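Local atomic coordinates of serine--tRNA ligase, cytoplasmic (Candida albicans, PDB entry 3QO8), a protein that catalyses the two-step attachment of serine to tRNA(Ser), first activating serine with ATP and then transferring it to the acceptor end of the tRNA. Residues Lys19-Gln22 against Lys23-Asp27; Lys220-Gln223 against Leu224-Asp228. All coordinates share one frame; numbering follows the deposited sequence. Where two conformers were deposited one is given.

Contact 1: Lys19-Gln22 against Lys23-Asp27; sequences KASQ and KKRGD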
# COMPACT_ATOMS: atom_id res chain seq x y z
N LYS A 19 8.21 33.41 20.16
CA LYS A 19 6.99 33.57 20.96
C LYS A 19 5.85 34.15 20.11
O LYS A 19 4.70 33.73 20.22
CB LYS A 19 7.24 34.50 22.15
CG LYS A 19 8.10 33.92 23.26
CD LYS A 19 7.74 34.57 24.59
CE LYS A 19 8.74 34.25 25.69
NZ LYS A 19 9.90 35.18 25.67
N ALA A 20 6.18 35.14 19.28
CA ALA A 20 5.18 35.73 18.40
C ALA A 20 4.64 34.66 17.47
O ALA A 20 3.45 34.59 17.20
CB ALA A 20 5.77 36.88 17.61
N SER A 21 5.53 33.79 16.98
CA SER A 21 5.12 32.75 16.05
C SER A 21 4.19 31.78 16.76
O SER A 21 3.14 31.43 16.23
CB SER A 21 6.33 32.00 15.50
OG SER A 21 5.92 30.99 14.59
N GLN A 22 4.58 31.35 17.96
CA GLN A 22 3.75 30.44 18.75
C GLN A 22 2.34 31.00 18.94
O GLN A 22 1.35 30.28 18.87
CB GLN A 22 4.40 30.16 20.11
CG GLN A 22 5.63 29.24 20.03
CD GLN A 22 5.28 27.87 19.47
OE1 GLN A 22 5.45 27.62 18.28
NE2 GLN A 22 4.79 26.99 20.32
N LYS A 23 2.28 32.30 19.19
CA LYS A 23 1.02 32.99 19.41
C LYS A 23 0.16 32.94 18.15
O LYS A 23 -1.02 32.60 18.21
CB LYS A 23 1.28 34.44 19.82
CG LYS A 23 0.21 35.06 20.70
CD LYS A 23 0.78 36.26 21.43
CE LYS A 23 2.13 35.90 22.05
NZ LYS A 23 2.82 37.05 22.70
N LYS A 24 0.77 33.26 17.01
CA LYS A 24 0.08 33.17 15.72
C LYS A 24 -0.45 31.76 15.46
O LYS A 24 -1.51 31.60 14.87
CB LYS A 24 1.02 33.56 14.58
CG LYS A 24 1.45 35.01 14.61
CD LYS A 24 2.20 35.35 13.35
CE LYS A 24 2.87 36.70 13.45
NZ LYS A 24 3.76 36.88 12.25
N ARG A 25 0.31 30.76 15.90
CA ARG A 25 -0.04 29.37 15.67
C ARG A 25 -1.19 28.93 16.57
O ARG A 25 -1.84 27.92 16.31
CB ARG A 25 1.18 28.46 15.92
CG ARG A 25 2.18 28.40 14.77
CD ARG A 25 3.34 27.41 15.03
NE ARG A 25 4.20 27.36 13.86
CZ ARG A 25 3.90 26.66 12.77
NH1 ARG A 25 2.79 25.93 12.72
NH2 ARG A 25 4.70 26.70 11.72
N GLY A 26 -1.41 29.68 17.64
CA GLY A 26 -2.34 29.26 18.68
C GLY A 26 -1.71 28.18 19.55
O GLY A 26 -2.42 27.39 20.16
N ASP A 27 -0.38 28.15 19.59
CA ASP A 27 0.34 27.16 20.39
C ASP A 27 1.02 27.79 21.60
O ASP A 27 1.04 29.01 21.76
CB ASP A 27 1.38 26.42 19.54
CG ASP A 27 0.76 25.57 18.45
OD1 ASP A 27 -0.48 25.35 18.48
OD2 ASP A 27 1.50 25.12 17.55
O HOH W 1 4.28 24.90 18.39

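Contact 2: Lys220-Gln223 against Leu224-Asp228; sequences KTAQ and LSQFD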
# COMPACT_ATOMS: atom_id res chain seq x y z
N LYS A 220 11.23 11.38 12.58
CA LYS A 220 12.03 12.57 12.28
C LYS A 220 11.35 13.51 11.28
O LYS A 220 11.80 14.65 11.08
CB LYS A 220 13.42 12.19 11.78
CG LYS A 220 14.31 11.49 12.81
CD LYS A 220 15.77 11.53 12.38
CE LYS A 220 16.66 10.67 13.26
NZ LYS A 220 16.95 9.35 12.62
N THR A 221 10.27 13.07 10.65
CA THR A 221 9.65 13.93 9.67
C THR A 221 8.16 14.21 9.91
O THR A 221 7.62 15.19 9.40
CB THR A 221 9.91 13.43 8.23
OG1 THR A 221 9.49 14.44 7.28
CG2 THR A 221 9.20 12.10 7.97
N ALA A 222 7.51 13.36 10.70
CA ALA A 222 6.10 13.55 11.04
C ALA A 222 5.95 14.11 12.46
O ALA A 222 6.72 13.76 13.36
CB ALA A 222 5.33 12.24 10.91
N GLN A 223 4.95 14.96 12.67
CA GLN A 223 4.68 15.50 14.00
C GLN A 223 3.82 14.53 14.81
O GLN A 223 3.14 13.68 14.24
CB GLN A 223 4.05 16.90 13.94
CG GLN A 223 2.68 17.00 13.25
CD GLN A 223 2.17 18.45 13.16
OE1 GLN A 223 2.66 19.25 12.36
NE2 GLN A 223 1.17 18.79 13.97
N LEU A 224 3.85 14.68 16.14
CA LEU A 224 3.16 13.77 17.05
C LEU A 224 1.70 13.52 16.69
O LEU A 224 1.22 12.39 16.73
CB LEU A 224 3.24 14.29 18.49
CG LEU A 224 2.47 13.47 19.52
CD1 LEU A 224 3.00 12.05 19.57
CD2 LEU A 224 2.55 14.12 20.89
N SER A 225 0.99 14.59 16.34
CA SER A 225 -0.43 14.48 16.03
C SER A 225 -0.69 13.51 14.88
O SER A 225 -1.76 12.89 14.81
CB SER A 225 -1.03 15.85 15.71
OG SER A 225 -0.60 16.31 14.44
N GLN A 226 0.27 13.38 13.97
CA GLN A 226 0.13 12.44 12.86
C GLN A 226 0.17 11.00 13.37
O GLN A 226 -0.59 10.14 12.89
CB GLN A 226 1.18 12.71 11.77
CG GLN A 226 1.01 14.09 11.11
CD GLN A 226 2.07 14.40 10.06
OE1 GLN A 226 3.08 15.05 10.35
NE2 GLN A 226 1.84 13.94 8.83
N PHE A 227 1.02 10.72 14.35
CA PHE A 227 1.07 9.38 14.92
C PHE A 227 -0.23 9.02 15.63
O PHE A 227 -0.60 7.85 15.71
CB PHE A 227 2.26 9.24 15.87
CG PHE A 227 3.58 9.13 15.18
CD1 PHE A 227 4.06 7.90 14.76
CD2 PHE A 227 4.35 10.26 14.94
CE1 PHE A 227 5.28 7.80 14.12
CE2 PHE A 227 5.57 10.16 14.30
CZ PHE A 227 6.04 8.93 13.89
N ASP A 228 -0.93 10.04 16.13
CA ASP A 228 -2.15 9.83 16.92
C ASP A 228 -3.40 9.49 16.10
O ASP A 228 -4.12 8.56 16.43
CB ASP A 228 -2.42 11.04 17.81
CG ASP A 228 -1.43 11.15 18.96
OD1 ASP A 228 -0.95 10.10 19.44
OD2 ASP A 228 -1.14 12.29 19.39
O HOH W 2 1.72 17.41 16.76

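Contact 1: Lys19-Gln22 against Lys23-Asp27
Lys19 opens the run of contacts through its carbonyl: Lys19 O takes the amide of Lys23, Lys23 N, at 3.0 Å, and the methylene CB of Lys23 lies close by the same oxygen. One residue on, Ala20 O accepts from Lys24 N, an almost straight bond. The Lys24 side chain leaves the helix past this carbonyl, its CG 3.3 Å from Ala20 O, and runs on extended toward a long, weak ion pair with Glu114. Ser21 O receives Arg25 N at 2.9 Å, while CG of Arg25 passes alongside the same oxygen. The two polar ends come no closer than 4.1 Å, Ser21 OG to Arg25 NE, and each is bonded elsewhere: Ser21 OG to Val112 N, the Arg25 guanidinium to the carbonyls of Asn110 and Asn345, so this buried charged group is held by backbone oxygens.

Gln22 carries most of the contact. Its chain bends at chi2 (-61°), which brings the amide back over Asp27, with NE2 3.5 Å from Asp27 CB and the amide and carboxylate planes 59° apart. NE2 is bonded to Ser28 O and to water 1 at 2.9 Å; that water also lies within donating reach of Asp27 OD2, probably bridging the two side chains, although it has more acceptors near it than protons to give. The carbonyl of Gln22 accepts Asp27 N at 2.8 Å, five residues on, and Gly26 N bonds to Lys23 O. With Gly26 at positive phi (76°), this is a Schellman motif, closing helix 15-25 in the N-terminal tRNA-binding region.

Contact 2: Lys220-Gln223 against Leu224-Asp228
Gln223 and Gln226 hold each other, side chain to backbone and backbone to backbone, where the loop after helix 215-218 runs into helix 224-229; the pairing resembles one half of a capping box. Gln226 OE1 accepts the amide of Gln223, N to OE1 3.0 Å, with the donor tilted 30° from the plane of the side-chain carbonyl. In return Gln223 O takes Gln226 N at 2.9 Å, but that donor stands above the carbonyl plane, well off the lone pairs, and the bond is bent. The two side chains cross at about a right angle, their amide planes 76° apart. CG of Gln226 is anti to its carbonyl carbon (chi1 -64°) and the chain is extended from there, which carries OE1 back along the loop to Gln223 N and to within 3.4 Å of Ala222 CA.

Ala222 CB meets both OE1 of Gln226 and CE2 of Phe227, the latter an apolar contact at 4.0 Å, while Ala222 O lies near the ring plane at the edge of Phe227. Beyond the segments, the Phe227 ring makes an edge-to-face contact with Tyr242, and Gln249 packs on Ala222 and Gln226. The Gln226 side chain lies near Thr246, which by similarity binds serine.

The far ends of the glutamines are fixed from outside: Gln226 NE2 bonds to Glu230, and Gln223 OE1 accepts from Asn346 N. Gln223 NE2 turns to Ser225, donating to OG at 3.1 Å with OG tilted out of the amide plane; water 2 accepts from Ser225 N at 2.9 Å and only weakly from NE2.

How the contacts relate
Contact 1 ends a helix of the N-terminal tRNA-binding region, whereas contact 2 lies where a loop meets a helix near the active site; their centres are 19 Å apart and their nearest atoms about 7 Å, without touching. The residues Asn345 and Asn346 link them: Asn345 O receives Arg25 of contact 1, and Asn346 N is bonded to Gln223 of contact 2, whose side chain also packs on Asn345. A bound magnesium ion is about 4 Å from the Arg25 side chain, and one is about 6 Å from that of Gln223. The bound seryl-sulfamoyl adenosine is closer to contact 2, about 7 Å from the side chain of Gln226 against about 14 Å from that of Arg25.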